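Local atomic coordinates of ribonucleoside-diphosphate reductase, alpha chain (Actinobacillus ureae ATCC 25976, PDB entry 6DQX), a protein that probably reduces ribonucleoside diphosphates to the corresponding deoxyribonucleoside diphosphates, as the catalytic alpha subunit of a class Id ribonucleotide reductase. Residues Pro102-Gly107 with Cys290-Met295; Cys275-Leu280 with Leu411-Pro416. One frame throughout, in Å; residues are numbered along the deposited sequence.

Contact 1 of 2, residues Pro102-Gly107 with Cys290-Met295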
loop_
_atom_site.group_PDB
_atom_site.type_symbol
_atom_site.label_atom_id
_atom_site.label_comp_id
_atom_site.label_asym_id
_atom_site.label_seq_id
_atom_site.Cartn_x
_atom_site.Cartn_y
_atom_site.Cartn_z
ATOM N N PRO A 102 -6.917 -10.931 -19.758
ATOM C CA PRO A 102 -7.385 -12.327 -19.868
ATOM C C PRO A 102 -6.556 -13.357 -19.074
ATOM O O PRO A 102 -6.752 -14.566 -19.277
ATOM C CB PRO A 102 -7.287 -12.556 -21.383
ATOM C CG PRO A 102 -6.017 -11.860 -21.723
ATOM C CD PRO A 102 -6.049 -10.579 -20.897
ATOM N N ILE A 103 -5.661 -12.910 -18.185
ATOM C CA ILE A 103 -4.792 -13.799 -17.392
ATOM C C ILE A 103 -5.494 -14.253 -16.104
ATOM O O ILE A 103 -6.383 -13.571 -15.623
ATOM C CB ILE A 103 -3.405 -13.196 -17.066
ATOM C CG1 ILE A 103 -3.527 -11.790 -16.450
ATOM C CG2 ILE A 103 -2.538 -13.121 -18.338
ATOM C CD1 ILE A 103 -2.337 -11.321 -15.649
ATOM N N SER A 104 -5.092 -15.416 -15.586
ATOM C CA SER A 104 -5.703 -16.046 -14.371
ATOM C C SER A 104 -4.757 -16.172 -13.161
ATOM O O SER A 104 -5.136 -16.723 -12.125
ATOM C CB SER A 104 -6.265 -17.444 -14.740
ATOM O OG SER A 104 -7.465 -17.299 -15.506
ATOM N N CYS A 105 -3.544 -15.663 -13.278
ATOM C CA CYS A 105 -2.648 -15.569 -12.127
ATOM C C CYS A 105 -1.658 -14.422 -12.342
ATOM O O CYS A 105 -1.438 -13.955 -13.474
ATOM C CB CYS A 105 -1.921 -16.919 -11.867
ATOM S SG CYS A 105 -0.685 -17.331 -13.128
ATOM N N PHE A 106 -1.045 -14.001 -11.244
ATOM C CA PHE A 106 -0.039 -12.946 -11.240
ATOM C C PHE A 106 0.810 -13.164 -9.982
ATOM O O PHE A 106 0.308 -13.044 -8.847
ATOM C CB PHE A 106 -0.715 -11.572 -11.246
ATOM C CG PHE A 106 0.216 -10.430 -11.532
ATOM C CD1 PHE A 106 1.159 -10.028 -10.599
ATOM C CD2 PHE A 106 0.154 -9.752 -12.746
ATOM C CE1 PHE A 106 2.030 -8.980 -10.858
ATOM C CE2 PHE A 106 1.021 -8.694 -13.011
ATOM C CZ PHE A 106 1.973 -8.318 -12.074
ATOM N N GLY A 107 2.063 -13.542 -10.180
ATOM C CA GLY A 107 2.947 -13.941 -9.087
ATOM C C GLY A 107 4.200 -13.134 -9.025
ATOM O O GLY A 107 4.990 -13.158 -9.963
ATOM N N CYS A 290 -0.101 -16.322 -16.369
ATOM C CA CYS A 290 -0.508 -17.499 -17.151
ATOM C C CYS A 290 -1.990 -17.370 -17.475
ATOM O O CYS A 290 -2.717 -16.652 -16.802
ATOM C CB CYS A 290 -0.240 -18.757 -16.323
ATOM S SG CYS A 290 -0.228 -20.298 -17.253
ATOM N N CYS A 291 -2.443 -18.050 -18.507
ATOM C CA CYS A 291 -3.863 -18.075 -18.810
ATOM C C CYS A 291 -4.296 -19.511 -18.862
ATOM O O CYS A 291 -3.466 -20.421 -18.976
ATOM C CB CYS A 291 -4.176 -17.374 -20.103
ATOM S SG CYS A 291 -3.307 -18.044 -21.507
ATOM N N LEU A 292 -5.585 -19.715 -18.758
ATOM C CA LEU A 292 -6.103 -21.065 -18.654
ATOM C C LEU A 292 -7.380 -21.233 -19.405
ATOM O O LEU A 292 -8.115 -20.284 -19.657
ATOM C CB LEU A 292 -6.275 -21.476 -17.196
ATOM C CG LEU A 292 -7.408 -20.964 -16.324
ATOM C CD1 LEU A 292 -8.700 -21.747 -16.530
ATOM C CD2 LEU A 292 -7.038 -21.017 -14.837
ATOM N N SER A 293 -7.603 -22.477 -19.785
ATOM C CA SER A 293 -8.881 -22.963 -20.232
ATOM C C SER A 293 -8.750 -24.484 -20.071
ATOM O O SER A 293 -7.660 -24.970 -19.751
ATOM C CB SER A 293 -9.189 -22.529 -21.667
ATOM O OG SER A 293 -9.563 -21.160 -21.750
ATOM N N SER A 294 -9.847 -25.204 -20.220
ATOM C CA SER A 294 -9.917 -26.599 -19.735
ATOM C C SER A 294 -10.636 -27.541 -20.684
ATOM O O SER A 294 -11.663 -27.191 -21.284
ATOM C CB SER A 294 -10.607 -26.655 -18.373
ATOM O OG SER A 294 -10.187 -25.568 -17.527
ATOM N N MET A 295 -10.078 -28.734 -20.805
ATOM C CA MET A 295 -10.713 -29.801 -21.572
ATOM C C MET A 295 -11.729 -30.554 -20.721
ATOM O O MET A 295 -11.444 -30.907 -19.601
ATOM C CB MET A 295 -9.663 -30.783 -22.082
ATOM C CG MET A 295 -8.707 -30.218 -23.136
ATOM S SD MET A 295 -9.450 -29.641 -24.662
ATOM C CE MET A 295 -10.309 -31.093 -25.248
HETATM O O HOH W 1 -7.098 -17.089 -18.185
#
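The thiol of C105 lies against the N and CB of C290: SG of C105 rests 3.5 Å from CB of C290 and 3.4 Å from its amide N, a buried N-H with no hydrogen-bond partner in the model. The C105 sulfur stands between its own backbone N and carbonyl carbon (chi1 70°), leaning over C290, whereas SG of C290 swings anti to its backbone N (chi1 -163°) and finds its hydrogen bond elsewhere. The two sulfurs, SG of C105 and SG of C290, therefore stay 5.1 Å apart, unbonded. These residues lie where strands 105-109 and 288-296, antiparallel neighbours in the ten-stranded alpha/beta barrel of ribonucleotide reductases, come together, and they probably correspond to the cysteine pair that is oxidised to a disulfide during turnover in class I relatives. A single compact sulfur suits the place over C290. Next door, N of S104 gives a nearly straight bond to O of C290 (2.9 Å, 172° at the hydrogen). The short side chain of S104 points at L292, its CB lying 3.7 Å from CD2 of the leucine, while OG reaches a water. That water accepts from N of L292 and donates to O of P102, bridging the diverging backbones.

Contact 2 of 2, residues Cys275-Leu280 with Leu411-Pro416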
loop_
_atom_site.group_PDB
_atom_site.type_symbol
_atom_site.label_atom_id
_atom_site.label_comp_id
_atom_site.label_asym_id
_atom_site.label_seq_id
_atom_site.Cartn_x
_atom_site.Cartn_y
_atom_site.Cartn_z
ATOM N N CYS A 275 -4.200 -20.309 -6.261
ATOM C CA CYS A 275 -4.883 -21.609 -6.202
ATOM C C CYS A 275 -3.984 -22.857 -6.154
ATOM O O CYS A 275 -4.516 -23.962 -6.050
ATOM C CB CYS A 275 -5.866 -21.708 -7.360
ATOM S SG CYS A 275 -7.140 -20.416 -7.275
ATOM N N THR A 276 -2.666 -22.641 -6.144
ATOM C CA THR A 276 -1.590 -23.633 -5.917
ATOM C C THR A 276 -1.263 -24.555 -7.099
ATOM O O THR A 276 -0.436 -25.458 -6.940
ATOM C CB THR A 276 -1.754 -24.519 -4.642
ATOM O OG1 THR A 276 -2.750 -25.534 -4.862
ATOM C CG2 THR A 276 -2.143 -23.710 -3.421
ATOM N N GLU A 277 -1.822 -24.303 -8.278
ATOM C CA GLU A 277 -1.546 -25.144 -9.456
ATOM C C GLU A 277 -0.405 -24.604 -10.338
ATOM O O GLU A 277 0.112 -25.331 -11.200
ATOM C CB GLU A 277 -2.805 -25.280 -10.322
ATOM C CG GLU A 277 -3.060 -24.195 -11.380
ATOM C CD GLU A 277 -3.753 -22.942 -10.872
ATOM O OE1 GLU A 277 -3.904 -22.774 -9.651
ATOM O OE2 GLU A 277 -4.208 -22.147 -11.715
ATOM N N ILE A 278 -0.043 -23.331 -10.165
ATOM C CA ILE A 278 0.975 -22.736 -11.038
ATOM C C ILE A 278 2.370 -23.027 -10.503
ATOM O O ILE A 278 2.592 -23.053 -9.295
ATOM C CB ILE A 278 0.734 -21.208 -11.180
ATOM C CG1 ILE A 278 -0.646 -20.970 -11.837
ATOM C CG2 ILE A 278 1.846 -20.528 -11.967
ATOM C CD1 ILE A 278 -0.742 -21.411 -13.287
ATOM N N MET A 279 3.310 -23.249 -11.426
ATOM C CA MET A 279 4.715 -23.575 -11.085
ATOM C C MET A 279 5.620 -22.845 -12.054
ATOM O O MET A 279 6.159 -23.441 -12.997
ATOM C CB MET A 279 4.959 -25.100 -11.139
ATOM C CG MET A 279 4.037 -25.896 -10.230
ATOM S SD MET A 279 4.585 -25.762 -8.546
ATOM C CE MET A 279 3.099 -26.022 -7.594
ATOM N N LEU A 280 5.785 -21.535 -11.818
ATOM C CA LEU A 280 6.534 -20.683 -12.740
ATOM C C LEU A 280 7.505 -19.805 -11.935
ATOM O O LEU A 280 7.261 -19.546 -10.749
ATOM C CB LEU A 280 5.609 -19.793 -13.552
ATOM C CG LEU A 280 4.613 -20.511 -14.457
ATOM C CD1 LEU A 280 3.610 -19.517 -15.023
ATOM C CD2 LEU A 280 5.357 -21.234 -15.575
ATOM N N LEU A 411 2.799 -25.843 -20.666
ATOM C CA LEU A 411 1.542 -26.075 -21.344
ATOM C C LEU A 411 0.361 -26.434 -20.429
ATOM O O LEU A 411 -0.776 -26.073 -20.770
ATOM C CB LEU A 411 1.705 -27.202 -22.374
ATOM C CG LEU A 411 2.342 -26.830 -23.726
ATOM C CD1 LEU A 411 1.567 -25.681 -24.388
ATOM C CD2 LEU A 411 3.804 -26.492 -23.595
ATOM N N MET A 412 0.599 -27.116 -19.315
ATOM C CA MET A 412 -0.504 -27.697 -18.522
ATOM C C MET A 412 -0.478 -27.420 -17.040
ATOM O O MET A 412 0.569 -27.466 -16.413
ATOM C CB MET A 412 -0.576 -29.229 -18.734
ATOM C CG MET A 412 -1.043 -29.612 -20.128
ATOM S SD MET A 412 -1.039 -31.396 -20.399
ATOM C CE MET A 412 -2.406 -31.756 -19.296
ATOM N N SER A 413 -1.662 -27.191 -16.487
ATOM C CA SER A 413 -1.820 -26.983 -15.057
ATOM C C SER A 413 -3.246 -27.315 -14.708
ATOM O O SER A 413 -4.166 -26.997 -15.482
ATOM C CB SER A 413 -1.519 -25.510 -14.691
ATOM O OG SER A 413 -2.454 -24.636 -15.273
ATOM N N ILE A 414 -3.473 -27.863 -13.524
ATOM C CA ILE A 414 -4.838 -28.276 -13.164
ATOM C C ILE A 414 -5.427 -27.358 -12.100
ATOM O O ILE A 414 -5.341 -27.612 -10.901
ATOM C CB ILE A 414 -4.903 -29.778 -12.741
ATOM C CG1 ILE A 414 -4.168 -30.663 -13.740
ATOM C CG2 ILE A 414 -6.346 -30.216 -12.512
ATOM C CD1 ILE A 414 -4.614 -30.530 -15.177
ATOM N N ALA A 415 -6.010 -26.268 -12.575
ATOM C CA ALA A 415 -6.692 -25.306 -11.715
ATOM C C ALA A 415 -8.047 -25.810 -11.169
ATOM O O ALA A 415 -8.653 -26.739 -11.716
ATOM C CB ALA A 415 -6.900 -24.019 -12.482
ATOM N N PRO A 416 -8.561 -25.150 -10.115
ATOM C CA PRO A 416 -9.917 -25.441 -9.663
ATOM C C PRO A 416 -10.905 -24.943 -10.717
ATOM O O PRO A 416 -10.590 -24.022 -11.469
ATOM C CB PRO A 416 -10.046 -24.599 -8.374
ATOM C CG PRO A 416 -8.654 -24.194 -8.024
ATOM C CD PRO A 416 -7.970 -24.041 -9.334
HETATM O O HOH W 2 -3.951 -22.754 -14.373
#
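S413 presents its CB to the CG of E277 at 3.9 Å, where residues 411-416 run alongside the finger loop of the barrel. This loop carries the Asn-x-Cys-x-Glu sequence of N273, C275 and E277, shared with other ribonucleotide reductases; in relatives its cysteine bears the thiyl radical that starts substrate reduction. A small serine suits this place because its OG can join a water (2.6 Å) that donates to OE2 of E277 (2.7 Å), so the polar groups are linked without touching. The methyl CD1 of I278 comes near the same hydroxyl. At I414 the side chain turns away, and only its backbone faces the loop, with O 3.5 Å from CB of E277. A415 follows, its methyl compact enough to lie directly against the carboxylate: CB is 3.4 Å from OE2 of E277. In the glutamate, chi1 (87°) sets CG between the backbone N and carbonyl carbon, next to N and CA of A415, and a bend at chi2 (-84°) then turns OE2 onto the methyl. Its other oxygen, OE1, is held by ND2 of N273, so the two oxygens have separate partners that should limit rotation of the group. P416 ends the run with a rigid apolar ring, its CD 3.7 Å from CB of C275 and its CG 4.1 Å from SG of the same cysteine.

Overall arrangement
From the N terminus, residues 102-107 lead into strand 105-109 and meet strand 288-296 after 182 intervening residues, closing contact 1 round a loop that holds many of the barrel's helices and strands. Before that return, the chain passes through 275-280, which pairs with 411-416, 130 residues on. The two closures therefore cross rather than nest. Contact 1 joins neighbouring strands of the barrel wall, while contact 2 ties the finger loop to the connection between helices 367-395 and 418-423. With centres 8 Å apart, they touch directly: L292 packs on A415, and I278 lies against both C105 and C290.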